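Local coordinates for glutaconate CoA-transferase subunit A (Acidaminococcus fermentans, PDB 1POI), which transfers the CoA group of acetyl-CoA to glutaconate or (R)-2-hydroxyglutarate as the larger subunit of an A4B4 hetero-octamer in glutamate fermentation, at residues A9-V14 with K205-V209; F36-R40 with W280-D286; A240-P246 with H287-L291. All coordinates share one frame. Residue numbers count along the deposited sequence, not the author numbering.

Interaction 1: residues A9-V14 with K205-V209; sequences AIAKYV and KYTIV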
loop_
_atom_site.group_PDB
_atom_site.type_symbol
_atom_site.label_atom_id
_atom_site.label_comp_id
_atom_site.label_asym_id
_atom_site.label_seq_id
_atom_site.Cartn_x
_atom_site.Cartn_y
_atom_site.Cartn_z
ATOM N N ALA A 9 -15.798 20.535 -22.490
ATOM C CA ALA A 9 -16.435 19.238 -22.306
ATOM C C ALA A 9 -17.938 19.339 -22.148
ATOM O O ALA A 9 -18.688 18.698 -22.862
ATOM C CB ALA A 9 -15.825 18.523 -21.118
ATOM N N ILE A 10 -18.386 20.141 -21.206
ATOM C CA ILE A 10 -19.819 20.307 -20.986
ATOM C C ILE A 10 -20.590 20.765 -22.237
ATOM O O ILE A 10 -21.719 20.322 -22.485
ATOM C CB ILE A 10 -20.044 21.301 -19.840
ATOM C CG1 ILE A 10 -19.673 20.621 -18.515
ATOM C CG2 ILE A 10 -21.454 21.883 -19.893
ATOM C CD1 ILE A 10 -20.659 19.506 -18.036
ATOM N N ALA A 11 -19.978 21.672 -22.997
ATOM C CA ALA A 11 -20.580 22.224 -24.207
ATOM C C ALA A 11 -20.732 21.171 -25.295
ATOM O O ALA A 11 -21.744 21.120 -25.994
ATOM C CB ALA A 11 -19.737 23.356 -24.720
ATOM N N LYS A 12 -19.689 20.365 -25.453
ATOM C CA LYS A 12 -19.663 19.308 -26.446
ATOM C C LYS A 12 -20.574 18.127 -26.131
ATOM O O LYS A 12 -21.414 17.768 -26.951
ATOM C CB LYS A 12 -18.228 18.833 -26.651
ATOM C CG LYS A 12 -18.073 17.785 -27.714
ATOM C CD LYS A 12 -16.599 17.592 -28.060
ATOM C CE LYS A 12 -16.397 16.565 -29.183
ATOM N NZ LYS A 12 -14.964 16.494 -29.625
ATOM N N TYR A 13 -20.470 17.558 -24.933
ATOM C CA TYR A 13 -21.282 16.385 -24.590
ATOM C C TYR A 13 -22.611 16.607 -23.887
ATOM O O TYR A 13 -23.337 15.634 -23.669
ATOM C CB TYR A 13 -20.450 15.376 -23.800
ATOM C CG TYR A 13 -19.165 15.021 -24.477
ATOM C CD1 TYR A 13 -19.138 14.080 -25.507
ATOM C CD2 TYR A 13 -17.991 15.674 -24.157
ATOM C CE1 TYR A 13 -17.965 13.802 -26.212
ATOM C CE2 TYR A 13 -16.803 15.405 -24.854
ATOM C CZ TYR A 13 -16.806 14.469 -25.879
ATOM O OH TYR A 13 -15.650 14.197 -26.583
ATOM N N VAL A 14 -22.931 17.834 -23.470
ATOM C CA VAL A 14 -24.220 18.052 -22.807
ATOM C C VAL A 14 -25.008 19.048 -23.636
ATOM O O VAL A 14 -24.429 20.003 -24.189
ATOM C CB VAL A 14 -24.076 18.533 -21.342
ATOM C CG1 VAL A 14 -25.342 18.170 -20.522
ATOM C CG2 VAL A 14 -22.852 17.887 -20.705
ATOM N N LYS A 205 -24.677 7.259 -23.304
ATOM C CA LYS A 205 -24.063 7.314 -24.610
ATOM C C LYS A 205 -22.783 8.093 -24.519
ATOM O O LYS A 205 -21.796 7.729 -25.151
ATOM C CB LYS A 205 -24.991 7.972 -25.626
ATOM C CG LYS A 205 -24.334 8.143 -27.002
ATOM C CD LYS A 205 -25.298 8.662 -28.042
ATOM C CE LYS A 205 -24.560 9.190 -29.267
ATOM N NZ LYS A 205 -23.595 8.198 -29.820
ATOM N N TYR A 206 -22.833 9.204 -23.794
ATOM C CA TYR A 206 -21.670 10.069 -23.571
ATOM C C TYR A 206 -21.385 10.120 -22.073
ATOM O O TYR A 206 -22.331 10.220 -21.275
ATOM C CB TYR A 206 -21.941 11.490 -24.067
ATOM C CG TYR A 206 -22.073 11.588 -25.559
ATOM C CD1 TYR A 206 -20.949 11.518 -26.377
ATOM C CD2 TYR A 206 -23.335 11.687 -26.162
ATOM C CE1 TYR A 206 -21.071 11.532 -27.759
ATOM C CE2 TYR A 206 -23.473 11.707 -27.539
ATOM C CZ TYR A 206 -22.339 11.622 -28.336
ATOM O OH TYR A 206 -22.465 11.587 -29.713
ATOM N N THR A 207 -20.110 10.042 -21.683
ATOM C CA THR A 207 -19.750 10.105 -20.262
ATOM C C THR A 207 -18.691 11.146 -19.951
ATOM O O THR A 207 -17.629 11.184 -20.596
ATOM C CB THR A 207 -19.256 8.749 -19.699
ATOM O OG1 THR A 207 -20.334 7.810 -19.695
ATOM C CG2 THR A 207 -18.782 8.915 -18.252
ATOM N N ILE A 208 -18.988 12.000 -18.978
ATOM C CA ILE A 208 -18.027 13.025 -18.560
ATOM C C ILE A 208 -17.562 12.707 -17.136
ATOM O O ILE A 208 -18.396 12.476 -16.222
ATOM C CB ILE A 208 -18.616 14.462 -18.610
ATOM C CG1 ILE A 208 -19.167 14.755 -20.015
ATOM C CG2 ILE A 208 -17.508 15.492 -18.290
ATOM C CD1 ILE A 208 -20.189 15.848 -20.058
ATOM N N VAL A 209 -16.244 12.660 -16.960
ATOM C CA VAL A 209 -15.676 12.360 -15.657
ATOM C C VAL A 209 -14.855 13.528 -15.077
ATOM O O VAL A 209 -13.849 13.952 -15.663
ATOM C CB VAL A 209 -14.802 11.048 -15.722
ATOM C CG1 VAL A 209 -13.607 11.256 -16.644
ATOM C CG2 VAL A 209 -14.301 10.638 -14.333
#
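Apolar packing holds these two segments together, with no hydrogen bond passing between them. Its hub is Ile208, whose side chain leaves the strand on the side that faces the helix and meets four residues of 9-14. Its CD1 atom lies 3.4 Å from Val14 CG2, 3.8 Å from Tyr13 CB and 4.2 Å from Ile10 CD1, while its CG2 atom is 4.5 Å from Ala9 CB. The CA atoms of Ala9 and Ile208 are 7.4 Å apart, those of Tyr13 and Tyr206 6.4 Å.

The helix segment runs almost antiparallel to strand 206-209, at 170°, and the two axes approach to 9.6 Å. This is the packing of an alpha/beta fold, a helix laid along one face of a parallel sheet. Within this chain the strand sits next to last in that sheet, between 174-179 and 236-239, and Ala9 and Tyr13 also reach Ala236 of the latter. Thr207 points away from the helix, and its backbone pairs with Asp235 and Ala236.

The aromatic contact comes at the start of the strand, where the helix ends. Tyr13 and Tyr206 both direct their CA-to-CB bonds across the gap, and their rings meet obliquely, with centroids 5.5 Å apart and planes at 46°. The closest approach is 3.3 Å, from Tyr13 CD1 to Tyr206 CD1, and it falls at the edge of the Tyr13 ring. Val14, the first residue out of helical conformation, still takes the helical bond from its N to Ile10 O at 2.9 Å.

Interaction 2: residues F36-R40 with W280-D286; sequences FEILR and WVFDLKD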
loop_
_atom_site.group_PDB
_atom_site.type_symbol
_atom_site.label_atom_id
_atom_site.label_comp_id
_atom_site.label_asym_id
_atom_site.label_seq_id
_atom_site.Cartn_x
_atom_site.Cartn_y
_atom_site.Cartn_z
ATOM N N PHE A 36 -22.341 23.138 -11.955
ATOM C CA PHE A 36 -22.251 24.578 -12.028
ATOM C C PHE A 36 -22.189 25.046 -13.465
ATOM O O PHE A 36 -22.865 25.995 -13.821
ATOM C CB PHE A 36 -21.048 25.104 -11.240
ATOM C CG PHE A 36 -21.377 25.469 -9.829
ATOM C CD1 PHE A 36 -22.456 24.877 -9.183
ATOM C CD2 PHE A 36 -20.626 26.429 -9.151
ATOM C CE1 PHE A 36 -22.800 25.235 -7.878
ATOM C CE2 PHE A 36 -20.966 26.798 -7.840
ATOM C CZ PHE A 36 -22.058 26.195 -7.205
ATOM N N GLU A 37 -21.395 24.368 -14.288
ATOM C CA GLU A 37 -21.235 24.729 -15.694
ATOM C C GLU A 37 -22.529 24.467 -16.499
ATOM O O GLU A 37 -22.883 25.229 -17.404
ATOM C CB GLU A 37 -20.052 23.988 -16.297
ATOM C CG GLU A 37 -19.622 24.546 -17.632
ATOM C CD GLU A 37 -18.759 25.805 -17.536
ATOM O OE1 GLU A 37 -18.319 26.176 -16.417
ATOM O OE2 GLU A 37 -18.481 26.409 -18.603
ATOM N N ILE A 38 -23.244 23.404 -16.163
ATOM C CA ILE A 38 -24.498 23.124 -16.827
ATOM C C ILE A 38 -25.356 24.381 -16.658
ATOM O O ILE A 38 -25.767 25.000 -17.641
ATOM C CB ILE A 38 -25.177 21.881 -16.209
ATOM C CG1 ILE A 38 -24.531 20.607 -16.764
ATOM C CG2 ILE A 38 -26.659 21.896 -16.447
ATOM C CD1 ILE A 38 -24.992 19.302 -16.075
ATOM N N LEU A 39 -25.546 24.822 -15.423
ATOM C CA LEU A 39 -26.339 26.035 -15.155
ATOM C C LEU A 39 -25.777 27.262 -15.871
ATOM O O LEU A 39 -26.480 27.961 -16.615
ATOM C CB LEU A 39 -26.372 26.341 -13.659
ATOM C CG LEU A 39 -27.303 25.485 -12.834
ATOM C CD1 LEU A 39 -27.272 25.960 -11.410
ATOM C CD2 LEU A 39 -28.692 25.600 -13.387
ATOM N N ARG A 40 -24.496 27.499 -15.636
ATOM C CA ARG A 40 -23.781 28.623 -16.211
ATOM C C ARG A 40 -23.904 28.650 -17.731
ATOM O O ARG A 40 -23.748 29.700 -18.345
ATOM C CB ARG A 40 -22.302 28.543 -15.794
ATOM C CG ARG A 40 -21.495 29.826 -15.905
ATOM C CD ARG A 40 -20.065 29.635 -15.419
ATOM N NE ARG A 40 -20.047 29.372 -13.986
ATOM C CZ ARG A 40 -19.307 28.435 -13.398
ATOM N NH1 ARG A 40 -18.504 27.667 -14.117
ATOM N NH2 ARG A 40 -19.401 28.238 -12.092
ATOM N N TRP A 280 -22.336 32.571 -6.373
ATOM C CA TRP A 280 -21.544 31.334 -6.470
ATOM C C TRP A 280 -21.436 30.672 -7.854
ATOM O O TRP A 280 -20.393 30.088 -8.193
ATOM C CB TRP A 280 -22.041 30.321 -5.434
ATOM C CG TRP A 280 -21.744 30.760 -4.034
ATOM C CD1 TRP A 280 -22.592 31.393 -3.177
ATOM C CD2 TRP A 280 -20.474 30.712 -3.377
ATOM N NE1 TRP A 280 -21.924 31.765 -2.040
ATOM C CE2 TRP A 280 -20.625 31.357 -2.133
ATOM C CE3 TRP A 280 -19.219 30.185 -3.723
ATOM C CZ2 TRP A 280 -19.577 31.494 -1.235
ATOM C CZ3 TRP A 280 -18.170 30.326 -2.822
ATOM C CH2 TRP A 280 -18.362 30.977 -1.594
ATOM N N VAL A 281 -22.494 30.788 -8.657
ATOM C CA VAL A 281 -22.518 30.197 -9.985
ATOM C C VAL A 281 -22.272 31.156 -11.149
ATOM O O VAL A 281 -21.170 31.213 -11.728
ATOM C CB VAL A 281 -23.855 29.490 -10.231
ATOM C CG1 VAL A 281 -23.813 28.742 -11.548
ATOM C CG2 VAL A 281 -24.169 28.547 -9.082
ATOM N N PHE A 282 -23.287 31.964 -11.438
ATOM C CA PHE A 282 -23.251 32.876 -12.570
ATOM C C PHE A 282 -22.164 33.928 -12.583
ATOM O O PHE A 282 -21.630 34.249 -13.644
ATOM C CB PHE A 282 -24.629 33.471 -12.773
ATOM C CG PHE A 282 -25.714 32.426 -12.861
ATOM C CD1 PHE A 282 -25.731 31.504 -13.913
ATOM C CD2 PHE A 282 -26.690 32.328 -11.868
ATOM C CE1 PHE A 282 -26.688 30.506 -13.974
ATOM C CE2 PHE A 282 -27.670 31.312 -11.916
ATOM C CZ PHE A 282 -27.670 30.402 -12.970
ATOM N N ASP A 283 -21.792 34.434 -11.414
ATOM C CA ASP A 283 -20.748 35.439 -11.353
ATOM C C ASP A 283 -19.321 34.926 -11.478
ATOM O O ASP A 283 -18.422 35.715 -11.773
ATOM C CB ASP A 283 -20.888 36.293 -10.091
ATOM C CG ASP A 283 -21.840 37.474 -10.281
ATOM O OD1 ASP A 283 -21.977 37.986 -11.422
ATOM O OD2 ASP A 283 -22.456 37.892 -9.278
ATOM N N LEU A 284 -19.103 33.621 -11.308
ATOM C CA LEU A 284 -17.741 33.075 -11.389
ATOM C C LEU A 284 -17.407 32.491 -12.763
ATOM O O LEU A 284 -18.159 31.679 -13.287
ATOM C CB LEU A 284 -17.532 32.028 -10.298
ATOM C CG LEU A 284 -18.010 32.470 -8.914
ATOM C CD1 LEU A 284 -17.784 31.380 -7.900
ATOM C CD2 LEU A 284 -17.271 33.709 -8.505
ATOM N N LYS A 285 -16.262 32.889 -13.317
ATOM C CA LYS A 285 -15.795 32.452 -14.635
ATOM C C LYS A 285 -15.474 30.970 -14.778
ATOM O O LYS A 285 -15.604 30.403 -15.861
ATOM C CB LYS A 285 -14.554 33.246 -15.044
ATOM C CG LYS A 285 -14.044 32.917 -16.435
ATOM C CD LYS A 285 -12.648 33.474 -16.689
ATOM C CE LYS A 285 -12.119 33.023 -18.062
ATOM N NZ LYS A 285 -10.690 33.395 -18.326
ATOM N N ASP A 286 -14.977 30.360 -13.715
ATOM C CA ASP A 286 -14.623 28.948 -13.754
ATOM C C ASP A 286 -14.432 28.390 -12.354
ATOM O O ASP A 286 -14.514 29.137 -11.372
ATOM C CB ASP A 286 -13.362 28.740 -14.586
ATOM C CG ASP A 286 -12.213 29.563 -14.104
ATOM O OD1 ASP A 286 -12.340 30.154 -13.021
ATOM O OD2 ASP A 286 -11.166 29.609 -14.792
HETATM O O HOH W 1 -15.841 27.374 -17.175
#
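Val281 is the apolar centre of this contact. Its CG2 methyl sits over the face of the Phe36 ring, 3.7 Å from the centroid and 12° off the normal, a clear CH-pi interaction. The other methyl, CG1, lies 4.1 Å from Leu39 CB. Next to it, Phe282 starts off pointing away but its ring swings back: CE1 comes to 4.2 Å from Leu39 CB and 3.7 Å from Leu39 O, the carbonyl oxygen lying near the ring plane.

Farther out, Arg40 turns the contact polar. The backbone widens into a pi-type turn at 280-282, and the carbonyl of Val281 is met by the guanidinium, with Arg40 NE donating to Val281 O at 3.1 Å and Arg40 NH2 adding a weak bond to the same oxygen at 3.5 Å. Leu284 O lies over one face of the guanidinium, 3.1 Å from Arg40 NE, at an angle too poor for a hydrogen bond. One turn back on its own helix, Glu37 forms a salt bridge with Arg40, OE1 to NH1 at 2.7 Å; its other oxygen, OE2, forms a salt bridge with Lys7 and accepts a hydrogen bond from Gln41. A water donates to Glu37 OE1 at 2.9 Å and, weakly, to Lys285 O at 3.3 Å, linking the segments at the polar edge.

The contact packs helix 32-40 of the alpha/beta domain against helix 270-282 and the connection to helix 287-294, whose N-cap is Asp286. Helix 55-62 closes the apolar side, with Met59 touching both Phe36 and Val281 and Leu60 packing on Leu39.

Interaction 3: residues A240-P246 with H287-L291; sequences APYGAHP and HDEYL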
loop_
_atom_site.group_PDB
_atom_site.type_symbol
_atom_site.label_atom_id
_atom_site.label_comp_id
_atom_site.label_asym_id
_atom_site.label_seq_id
_atom_site.Cartn_x
_atom_site.Cartn_y
_atom_site.Cartn_z
ATOM N N ALA A 240 -10.688 18.641 -11.847
ATOM C CA ALA A 240 -11.445 19.542 -10.996
ATOM C C ALA A 240 -11.311 19.226 -9.502
ATOM O O ALA A 240 -12.138 18.488 -8.942
ATOM C CB ALA A 240 -12.872 19.540 -11.383
ATOM N N PRO A 241 -10.248 19.763 -8.849
ATOM C CA PRO A 241 -9.935 19.598 -7.426
ATOM C C PRO A 241 -11.084 20.062 -6.556
ATOM O O PRO A 241 -11.549 21.182 -6.702
ATOM C CB PRO A 241 -8.724 20.487 -7.248
ATOM C CG PRO A 241 -8.001 20.286 -8.534
ATOM C CD PRO A 241 -9.116 20.402 -9.546
ATOM N N TYR A 242 -11.485 19.216 -5.609
ATOM C CA TYR A 242 -12.606 19.473 -4.709
ATOM C C TYR A 242 -13.873 19.676 -5.513
ATOM O O TYR A 242 -14.819 20.313 -5.036
ATOM C CB TYR A 242 -12.373 20.693 -3.800
ATOM C CG TYR A 242 -11.176 20.575 -2.901
ATOM C CD1 TYR A 242 -9.920 20.932 -3.375
ATOM C CD2 TYR A 242 -11.283 20.072 -1.593
ATOM C CE1 TYR A 242 -8.775 20.795 -2.590
ATOM C CE2 TYR A 242 -10.125 19.927 -0.783
ATOM C CZ TYR A 242 -8.873 20.298 -1.312
ATOM O OH TYR A 242 -7.687 20.159 -0.619
ATOM N N GLY A 243 -13.894 19.111 -6.722
ATOM C CA GLY A 243 -15.053 19.220 -7.584
ATOM C C GLY A 243 -16.347 18.692 -6.994
ATOM O O GLY A 243 -17.419 18.900 -7.570
ATOM N N ALA A 244 -16.269 17.995 -5.865
ATOM C CA ALA A 244 -17.470 17.446 -5.232
ATOM C C ALA A 244 -17.947 18.375 -4.153
ATOM O O ALA A 244 -19.030 18.192 -3.618
ATOM C CB ALA A 244 -17.190 16.062 -4.631
ATOM N N HIS A 245 -17.137 19.383 -3.841
ATOM C CA HIS A 245 -17.475 20.327 -2.787
ATOM C C HIS A 245 -18.807 20.960 -3.099
ATOM O O HIS A 245 -19.050 21.362 -4.236
ATOM C CB HIS A 245 -16.381 21.389 -2.647
ATOM C CG HIS A 245 -16.655 22.396 -1.573
ATOM N ND1 HIS A 245 -17.643 23.351 -1.679
ATOM C CD2 HIS A 245 -16.077 22.590 -0.367
ATOM C CE1 HIS A 245 -17.667 24.086 -0.584
ATOM N NE2 HIS A 245 -16.725 23.648 0.227
ATOM N N PRO A 246 -19.665 21.131 -2.087
ATOM C CA PRO A 246 -19.580 20.824 -0.653
ATOM C C PRO A 246 -19.793 19.372 -0.185
ATOM O O PRO A 246 -20.052 19.158 0.997
ATOM C CB PRO A 246 -20.721 21.665 -0.088
ATOM C CG PRO A 246 -21.773 21.464 -1.102
ATOM C CD PRO A 246 -20.972 21.737 -2.384
ATOM N N HIS A 287 -14.150 27.089 -12.276
ATOM C CA HIS A 287 -13.978 26.391 -11.005
ATOM C C HIS A 287 -12.835 26.956 -10.148
ATOM O O HIS A 287 -12.952 27.045 -8.923
ATOM C CB HIS A 287 -13.799 24.885 -11.229
ATOM C CG HIS A 287 -13.878 24.084 -9.967
ATOM N ND1 HIS A 287 -15.027 23.992 -9.213
ATOM C CD2 HIS A 287 -12.960 23.299 -9.352
ATOM C CE1 HIS A 287 -14.813 23.184 -8.191
ATOM N NE2 HIS A 287 -13.568 22.748 -8.252
ATOM N N ASP A 288 -11.731 27.324 -10.777
ATOM C CA ASP A 288 -10.652 27.903 -10.030
ATOM C C ASP A 288 -11.208 29.058 -9.186
ATOM O O ASP A 288 -11.017 29.080 -7.981
ATOM C CB ASP A 288 -9.552 28.365 -10.980
ATOM C CG ASP A 288 -8.606 27.237 -11.355
ATOM O OD1 ASP A 288 -8.846 26.088 -10.937
ATOM O OD2 ASP A 288 -7.591 27.489 -12.026
ATOM N N GLU A 289 -11.992 29.942 -9.801
ATOM C CA GLU A 289 -12.602 31.073 -9.112
ATOM C C GLU A 289 -13.393 30.641 -7.902
ATOM O O GLU A 289 -13.484 31.372 -6.910
ATOM C CB GLU A 289 -13.540 31.843 -10.042
ATOM C CG GLU A 289 -12.826 32.545 -11.157
ATOM C CD GLU A 289 -13.383 33.916 -11.455
ATOM O OE1 GLU A 289 -14.545 34.205 -11.087
ATOM O OE2 GLU A 289 -12.634 34.714 -12.060
ATOM N N TYR A 290 -14.029 29.488 -8.011
ATOM C CA TYR A 290 -14.819 28.957 -6.913
ATOM C C TYR A 290 -13.866 28.583 -5.763
ATOM O O TYR A 290 -14.099 28.932 -4.601
ATOM C CB TYR A 290 -15.608 27.742 -7.404
ATOM C CG TYR A 290 -16.448 27.035 -6.361
ATOM C CD1 TYR A 290 -17.711 27.499 -6.032
ATOM C CD2 TYR A 290 -16.004 25.853 -5.750
ATOM C CE1 TYR A 290 -18.513 26.821 -5.142
ATOM C CE2 TYR A 290 -16.813 25.170 -4.848
ATOM C CZ TYR A 290 -18.064 25.661 -4.553
ATOM O OH TYR A 290 -18.876 24.996 -3.661
ATOM N N LEU A 291 -12.769 27.916 -6.100
ATOM C CA LEU A 291 -11.792 27.487 -5.095
ATOM C C LEU A 291 -11.183 28.683 -4.386
ATOM O O LEU A 291 -11.100 28.724 -3.148
ATOM C CB LEU A 291 -10.692 26.631 -5.735
ATOM C CG LEU A 291 -11.207 25.314 -6.327
ATOM C CD1 LEU A 291 -10.056 24.538 -6.908
ATOM C CD2 LEU A 291 -11.954 24.476 -5.277
HETATM O O HOH W 2 -20.798 23.860 -5.288
#
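His287, in the first turn of its helix, aims its ring at the bend that follows strand 236-239. Its NE2 donates to Pro241 O at 3.0 Å, with the acceptor near the ring plane. That carbonyl belongs to the central peptide of a type II turn from Ala240 to Gly243, closed by Gly243 N to Ala240 O at 2.9 Å. Gly243 CA comes within 3.9 Å of the same NE2; a side chain here would run into Ala240 O. Ala240 CB, 4.3 Å from His287 CD2, completes the fit.

Three residues on, Tyr290 reaches the far end of segment 240-246. Its OH hydrogen-bonds His245 ND1 at 2.9 Å and also bonds a water, 2.8 Å away, that donates to His245 O at 3.2 Å. The imidazole is held at its other nitrogen too, where NE2 bonds Asp256. His245 ends a type I turn from Tyr242; the peptide before Pro246 is cis, and Pro246 CD lies 4.1 Å from Tyr290 OH.

Leu291 packs on the type II turn, beside the His287 bond. Its CD2 lies 3.6 Å from Pro241 O and 4.1 Å from Tyr242 CB, and its CD1 is 4.3 Å from Pro241 CB.

The contact ties the exit of strand 236-239, outermost in the sheet of this chain, to helix 287-294. Helix 257-266 adds Phe259 against His245 and Tyr290, helix 296-300 sets Leu299 on Leu291 and Tyr242, and Thr297 of the second copy of this subunit also packs on Leu291.

Overall arrangement
Interactions 2 and 3 are next-door neighbours, their centres 11 Å apart; helix 270-282 and helix 287-294 follow each other in the chain, joined by a short connection. Tyr290 joins the two contacts: its CE1 lies 3.6 Å from Phe36 CE2 and 3.7 Å from Trp280 CE3. Interaction 1 is farther off, its centre 17 Å from that of interaction 2, yet Ile10 CG2 touches Glu37 CG at 3.9 Å, so helix 32-40 stands between the sheet-packed helix and the C-terminal helices. Interactions 1 and 3 do not touch, their nearest atoms being about 7 Å apart. A bound copper ion lies about 9 Å from the side chain of Val14 in interaction 1.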